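Local coordinates for putative two-component sensor histidine kinase protein (Sinorhizobium meliloti, PDB 3HCY) that probably belongs to a sensor histidine kinase that passes phosphate from ATP to a protein histidine, this piece being its GAF domain, at residues T11-Q16 with A39-S44; C21-I26 with Y111-H116. All coordinates share one frame; numbering follows the deposited sequence.

Interaction 1 (T11-Q16 with A39-S44); sequences TLDAIQ and AARGLS
The carboxylate of Asp-13 is held through both oxygens: OD1 pairs with NH2 of Arg-41 in a salt bridge, while OD2 meets the side chain of Arg-139 from the second subunit. The modelled separation of 2.4 Å between Asp-13 OD1 and Arg-41 NH2 is very short, and at this resolution its exact value is doubtful. The carboxylate and guanidinium planes are turned 37° from each other. Glu-9 forms a further salt bridge with NH1, so the guanidinium has acidic partners at two of its nitrogens. CB of Leu-12 lies over the centre of one face of this guanidinium, 3.4 Å from CZ of Arg-41. The carboxamide of Gln-16 comes to the edge instead, its CD near the guanidinium plane and 3.5 Å from NE of Arg-41; the two side chains run roughly perpendicular. Arg-41 starts with CG between the backbone N and the carbonyl carbon (chi1 39°) and bends at chi2, from where it reaches across to the helix. These residues join helix 5-19 to strand 35-41, an outermost strand, within this chain, of the antiparallel GAF-domain sheet, with the segment axes 9.7 Å apart and inclined by 36°. Toward the start of segment 39-44 the contact becomes apolar: CD1 of Leu-12 rests against CB of Ala-39 at 3.8 Å and lies 3.7 Å from the backbone N of Ala-40. Leu-12 also packs on Ile-26 of strand 23-29, and Phe-135 of the second subunit packs against Asp-13.

Interaction 2 (C21-I26 with Y111-H116); sequences CDRASI and YYDRPH
Arg-23 and Tyr-111 form an antiparallel hydrogen-bonded pair, but Asp-22 also faces Tyr-111, which makes a classic beta bulge at the start of strand 23-29. Tyr-111 O accepts a hydrogen bond from Asp-22 N at 3.0 Å and a weak one from Arg-23 N, while Tyr-111 N donates to Arg-23 O at 2.9 Å. From within the bulge, Asp-22 turns its carboxylate to the other backbone: Asp-113 N donates to OD2 of Asp-22 at 2.6 Å, on the anti lone pair. Arg-23, extended from CG to NE, sets NE 2.8 Å from OD1 of Asp-113, on its syn lone pair and near the guanidinium plane; the carboxylate stands almost perpendicular to that plane. This charge probably eases the proximity of the two aspartates, and a water bridges Asp-22 O and Asp-113 OD2. In the GAF sheet these are neighbouring inner strands, and the phenol of Tyr-111 turns its edge to Ala-24 N, its OH hydrogen-bonded to OG of Ser-25 at 2.9 Å. On Tyr-112, CB of Cys-21 makes a CH-pi contact over one ring face, 3.6 Å from the centroid, and CD2 of His-116 lies over the opposite face, toward the rim.

Overall arrangement
Interactions 1 and 2 have centres 10 Å apart and meet along neighbouring strands of one sheet. Strand 23-29 of interaction 2 lies between strands 35-41 and 104-112, and is tied to the former by probable hydrogen bonds from Ala-24 N to Arg-41 O (2.7 Å) and from Ile-26 N to Ala-39 O (2.9 Å). Helix 5-19 covers one side, where Ile-15 packs on Ala-24 and Cys-21. Beyond strand 35-41, Leu-43 CD1 touches Tyr-111 CE2 at 3.3 Å, and Gly-42 O accepts a bond from Arg-23 NH1. Tyr-111 and Ser-25 both pack on Phe-37, on the sheet face away from helix 5-19, the side that holds ligands in many GAF domains.

Interaction 1 (T11-Q16 with A39-S44)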
loop_
_atom_site.group_PDB
_atom_site.type_symbol
_atom_site.label_atom_id
_atom_site.label_comp_id
_atom_site.label_asym_id
_atom_site.label_seq_id
_atom_site.Cartn_x
_atom_site.Cartn_y
_atom_site.Cartn_z
ATOM N N THR A 11 -4.375 5.653 2.657
ATOM C CA THR A 11 -4.840 4.440 2.027
ATOM C C THR A 11 -6.060 4.792 1.210
ATOM O O THR A 11 -6.220 4.367 0.073
ATOM C CB THR A 11 -5.227 3.365 3.005
ATOM O OG1 THR A 11 -4.118 3.016 3.826
ATOM C CG2 THR A 11 -5.623 2.185 2.270
ATOM N N LEU A 12 -6.925 5.586 1.813
ATOM C CA LEU A 12 -8.117 6.031 1.153
ATOM C C LEU A 12 -7.694 6.836 -0.110
ATOM O O LEU A 12 -8.331 6.727 -1.185
ATOM C CB LEU A 12 -8.998 6.846 2.149
ATOM C CG LEU A 12 -9.642 6.185 3.408
ATOM C CD1 LEU A 12 -10.342 7.190 4.322
ATOM C CD2 LEU A 12 -10.575 4.953 3.091
ATOM N N ASP A 13 -6.620 7.619 0.018
ATOM C CA ASP A 13 -6.058 8.287 -1.152
ATOM C C ASP A 13 -5.617 7.276 -2.218
ATOM O O ASP A 13 -5.964 7.434 -3.400
ATOM C CB ASP A 13 -4.872 9.180 -0.819
ATOM C CG ASP A 13 -5.246 10.347 0.027
ATOM O OD1 ASP A 13 -6.373 10.845 0.005
ATOM O OD2 ASP A 13 -4.389 10.812 0.763
ATOM N N ALA A 14 -4.874 6.253 -1.803
ATOM C CA ALA A 14 -4.420 5.278 -2.772
ATOM C C ALA A 14 -5.639 4.535 -3.319
ATOM O O ALA A 14 -5.689 4.281 -4.491
ATOM C CB ALA A 14 -3.396 4.294 -2.178
ATOM N N ILE A 15 -6.619 4.199 -2.490
ATOM C CA ILE A 15 -7.751 3.448 -3.012
ATOM C C ILE A 15 -8.421 4.191 -4.173
ATOM O O ILE A 15 -8.741 3.576 -5.191
ATOM C CB ILE A 15 -8.812 3.114 -1.962
ATOM C CG1 ILE A 15 -8.373 1.896 -1.130
ATOM C CG2 ILE A 15 -10.097 2.774 -2.642
ATOM C CD1 ILE A 15 -8.571 2.056 0.479
ATOM N N GLN A 16 -8.585 5.504 -4.008
ATOM C CA GLN A 16 -9.259 6.351 -4.988
ATOM C C GLN A 16 -8.502 6.477 -6.294
ATOM O O GLN A 16 -9.095 6.404 -7.382
ATOM C CB GLN A 16 -9.464 7.757 -4.406
ATOM C CG GLN A 16 -10.480 7.784 -3.203
ATOM C CD GLN A 16 -10.628 9.185 -2.575
ATOM O OE1 GLN A 16 -9.706 10.000 -2.679
ATOM N NE2 GLN A 16 -11.770 9.460 -1.926
ATOM N N ALA A 39 -12.292 4.630 9.355
ATOM C CA ALA A 39 -12.109 5.676 8.334
ATOM C C ALA A 39 -13.003 5.429 7.156
ATOM O O ALA A 39 -13.359 4.259 6.901
ATOM C CB ALA A 39 -10.615 5.743 7.855
ATOM N N ALA A 40 -13.341 6.501 6.418
ATOM C CA ALA A 40 -14.298 6.364 5.313
ATOM C C ALA A 40 -14.437 7.584 4.445
ATOM O O ALA A 40 -14.230 8.690 4.899
ATOM C CB ALA A 40 -15.680 5.947 5.860
ATOM N N ARG A 41 -14.763 7.386 3.170
ATOM C CA ARG A 41 -15.443 8.429 2.395
ATOM C C ARG A 41 -16.285 7.881 1.288
ATOM O O ARG A 41 -16.017 6.794 0.865
ATOM C CB ARG A 41 -14.422 9.360 1.766
ATOM C CG ARG A 41 -13.173 8.806 1.213
ATOM C CD ARG A 41 -12.034 9.856 1.551
ATOM N NE ARG A 41 -10.745 9.708 0.834
ATOM C CZ ARG A 41 -9.535 10.052 1.292
ATOM N NH1 ARG A 41 -9.335 10.505 2.517
ATOM N NH2 ARG A 41 -8.494 9.859 0.511
ATOM N N GLY A 42 -17.306 8.546 0.777
ATOM C CA GLY A 42 -18.278 9.312 1.463
ATOM C C GLY A 42 -19.388 8.262 1.730
ATOM O O GLY A 42 -20.272 8.051 0.931
ATOM N N LEU A 43 -19.200 7.501 2.808
ATOM C CA LEU A 43 -20.281 6.895 3.537
ATOM C C LEU A 43 -20.773 7.946 4.525
ATOM O O LEU A 43 -19.994 8.761 5.047
ATOM C CB LEU A 43 -19.782 5.673 4.342
ATOM C CG LEU A 43 -19.227 4.536 3.468
ATOM C CD1 LEU A 43 -18.826 3.316 4.288
ATOM C CD2 LEU A 43 -20.217 4.156 2.356
ATOM N N SER A 44 -22.071 7.895 4.810
ATOM C CA SER A 44 -22.615 8.692 5.891
ATOM C C SER A 44 -22.440 7.912 7.225
ATOM O O SER A 44 -22.363 6.662 7.249
ATOM C CB SER A 44 -24.082 8.959 5.636
ATOM O OG SER A 44 -24.747 7.739 5.839
#

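Interaction 2 (C21-I26 with Y111-H116)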
loop_
_atom_site.group_PDB
_atom_site.type_symbol
_atom_site.label_atom_id
_atom_site.label_comp_id
_atom_site.label_asym_id
_atom_site.label_seq_id
_atom_site.Cartn_x
_atom_site.Cartn_y
_atom_site.Cartn_z
ATOM N N CYS A 21 -13.415 3.839 -7.677
ATOM C CA CYS A 21 -14.705 3.431 -7.186
ATOM C C CYS A 21 -15.318 4.694 -6.600
ATOM O O CYS A 21 -14.710 5.759 -6.649
ATOM C CB CYS A 21 -14.524 2.344 -6.115
ATOM S SG CYS A 21 -13.243 2.736 -4.813
ATOM N N ASP A 22 -16.502 4.569 -6.021
ATOM C CA ASP A 22 -17.314 5.716 -5.684
ATOM C C ASP A 22 -17.173 6.241 -4.259
ATOM O O ASP A 22 -17.410 7.434 -3.997
ATOM C CB ASP A 22 -18.761 5.336 -5.974
ATOM C CG ASP A 22 -19.019 5.240 -7.434
ATOM O OD1 ASP A 22 -18.204 5.724 -8.247
ATOM O OD2 ASP A 22 -20.075 4.651 -7.758
ATOM N N ARG A 23 -16.876 5.293 -3.364
ATOM C CA ARG A 23 -16.745 5.503 -1.943
ATOM C C ARG A 23 -15.900 4.338 -1.476
ATOM O O ARG A 23 -15.815 3.325 -2.189
ATOM C CB ARG A 23 -18.095 5.464 -1.204
ATOM C CG ARG A 23 -19.357 5.808 -1.985
ATOM C CD ARG A 23 -20.582 5.412 -1.195
ATOM N NE ARG A 23 -21.844 5.605 -1.905
ATOM C CZ ARG A 23 -22.903 6.266 -1.413
ATOM N NH1 ARG A 23 -22.865 6.811 -0.192
ATOM N NH2 ARG A 23 -24.032 6.387 -2.139
ATOM N N ALA A 24 -15.284 4.489 -0.305
ATOM C CA ALA A 24 -14.452 3.475 0.294
ATOM C C ALA A 24 -14.421 3.584 1.876
ATOM O O ALA A 24 -14.763 4.631 2.472
ATOM C CB ALA A 24 -13.065 3.546 -0.303
ATOM N N SER A 25 -14.030 2.492 2.554
ATOM C CA SER A 25 -13.937 2.516 4.017
ATOM C C SER A 25 -12.928 1.518 4.562
ATOM O O SER A 25 -12.554 0.565 3.854
ATOM C CB SER A 25 -15.285 2.156 4.581
ATOM O OG SER A 25 -15.694 0.873 4.088
ATOM N N ILE A 26 -12.517 1.714 5.821
ATOM C CA ILE A 26 -11.694 0.706 6.533
ATOM C C ILE A 26 -12.398 0.356 7.832
ATOM O O ILE A 26 -12.870 1.258 8.537
ATOM C CB ILE A 26 -10.232 1.196 6.845
ATOM C CG1 ILE A 26 -9.541 1.692 5.540
ATOM C CG2 ILE A 26 -9.438 0.084 7.561
ATOM C CD1 ILE A 26 -8.408 2.750 5.641
ATOM N N TYR A 111 -16.965 0.657 -2.622
ATOM C CA TYR A 111 -18.395 0.747 -2.872
ATOM C C TYR A 111 -18.565 1.376 -4.254
ATOM O O TYR A 111 -17.758 2.231 -4.662
ATOM C CB TYR A 111 -19.060 1.641 -1.831
ATOM C CG TYR A 111 -18.856 1.208 -0.404
ATOM C CD1 TYR A 111 -19.606 0.181 0.149
ATOM C CD2 TYR A 111 -17.930 1.844 0.427
ATOM C CE1 TYR A 111 -19.437 -0.221 1.491
ATOM C CE2 TYR A 111 -17.759 1.441 1.777
ATOM C CZ TYR A 111 -18.520 0.422 2.281
ATOM O OH TYR A 111 -18.364 -0.004 3.561
ATOM N N TYR A 112 -19.587 0.944 -4.975
ATOM C CA TYR A 112 -19.927 1.537 -6.259
ATOM C C TYR A 112 -21.415 1.835 -6.273
ATOM O O TYR A 112 -22.226 0.949 -5.943
ATOM C CB TYR A 112 -19.604 0.587 -7.398
ATOM C CG TYR A 112 -18.129 0.305 -7.548
ATOM C CD1 TYR A 112 -17.370 0.956 -8.512
ATOM C CD2 TYR A 112 -17.497 -0.633 -6.733
ATOM C CE1 TYR A 112 -16.046 0.676 -8.677
ATOM C CE2 TYR A 112 -16.155 -0.898 -6.875
ATOM C CZ TYR A 112 -15.433 -0.247 -7.851
ATOM O OH TYR A 112 -14.073 -0.517 -7.980
ATOM N N ASP A 113 -21.766 3.068 -6.641
ATOM C CA ASP A 113 -23.154 3.528 -6.644
ATOM C C ASP A 113 -24.035 2.869 -7.768
ATOM O O ASP A 113 -25.251 2.993 -7.766
ATOM C CB ASP A 113 -23.176 5.050 -6.834
ATOM C CG ASP A 113 -22.521 5.800 -5.714
ATOM O OD1 ASP A 113 -22.539 5.246 -4.600
ATOM O OD2 ASP A 113 -22.024 6.943 -5.966
ATOM N N ARG A 114 -23.424 2.233 -8.755
ATOM C CA ARG A 114 -24.178 1.448 -9.754
ATOM C C ARG A 114 -23.453 0.111 -9.864
ATOM O O ARG A 114 -22.303 -0.031 -9.422
ATOM C CB ARG A 114 -24.319 2.145 -11.124
ATOM C CG ARG A 114 -22.997 2.317 -11.857
ATOM C CD ARG A 114 -23.072 3.102 -13.200
ATOM N NE ARG A 114 -21.797 3.231 -13.935
ATOM C CZ ARG A 114 -20.844 4.154 -13.706
ATOM N NH1 ARG A 114 -20.960 5.058 -12.710
ATOM N NH2 ARG A 114 -19.743 4.176 -14.468
ATOM N N PRO A 115 -24.142 -0.898 -10.399
ATOM C CA PRO A 115 -23.550 -2.220 -10.548
ATOM C C PRO A 115 -22.150 -2.214 -11.121
ATOM O O PRO A 115 -21.783 -1.330 -11.890
ATOM C CB PRO A 115 -24.500 -2.905 -11.509
ATOM C CG PRO A 115 -25.836 -2.336 -11.159
ATOM C CD PRO A 115 -25.592 -0.920 -10.689
ATOM N N HIS A 116 -21.387 -3.227 -10.747
ATOM C CA HIS A 116 -19.991 -3.257 -11.096
ATOM C C HIS A 116 -19.384 -4.686 -11.085
ATOM O O HIS A 116 -19.386 -5.371 -10.063
ATOM C CB HIS A 116 -19.251 -2.313 -10.133
ATOM C CG HIS A 116 -17.793 -2.208 -10.394
ATOM N ND1 HIS A 116 -16.892 -3.132 -9.904
ATOM C CD2 HIS A 116 -17.070 -1.294 -11.072
ATOM C CE1 HIS A 116 -15.671 -2.787 -10.272
ATOM N NE2 HIS A 116 -15.752 -1.679 -10.986
HETATM O O HOH W 1 -20.129 8.423 -4.313
#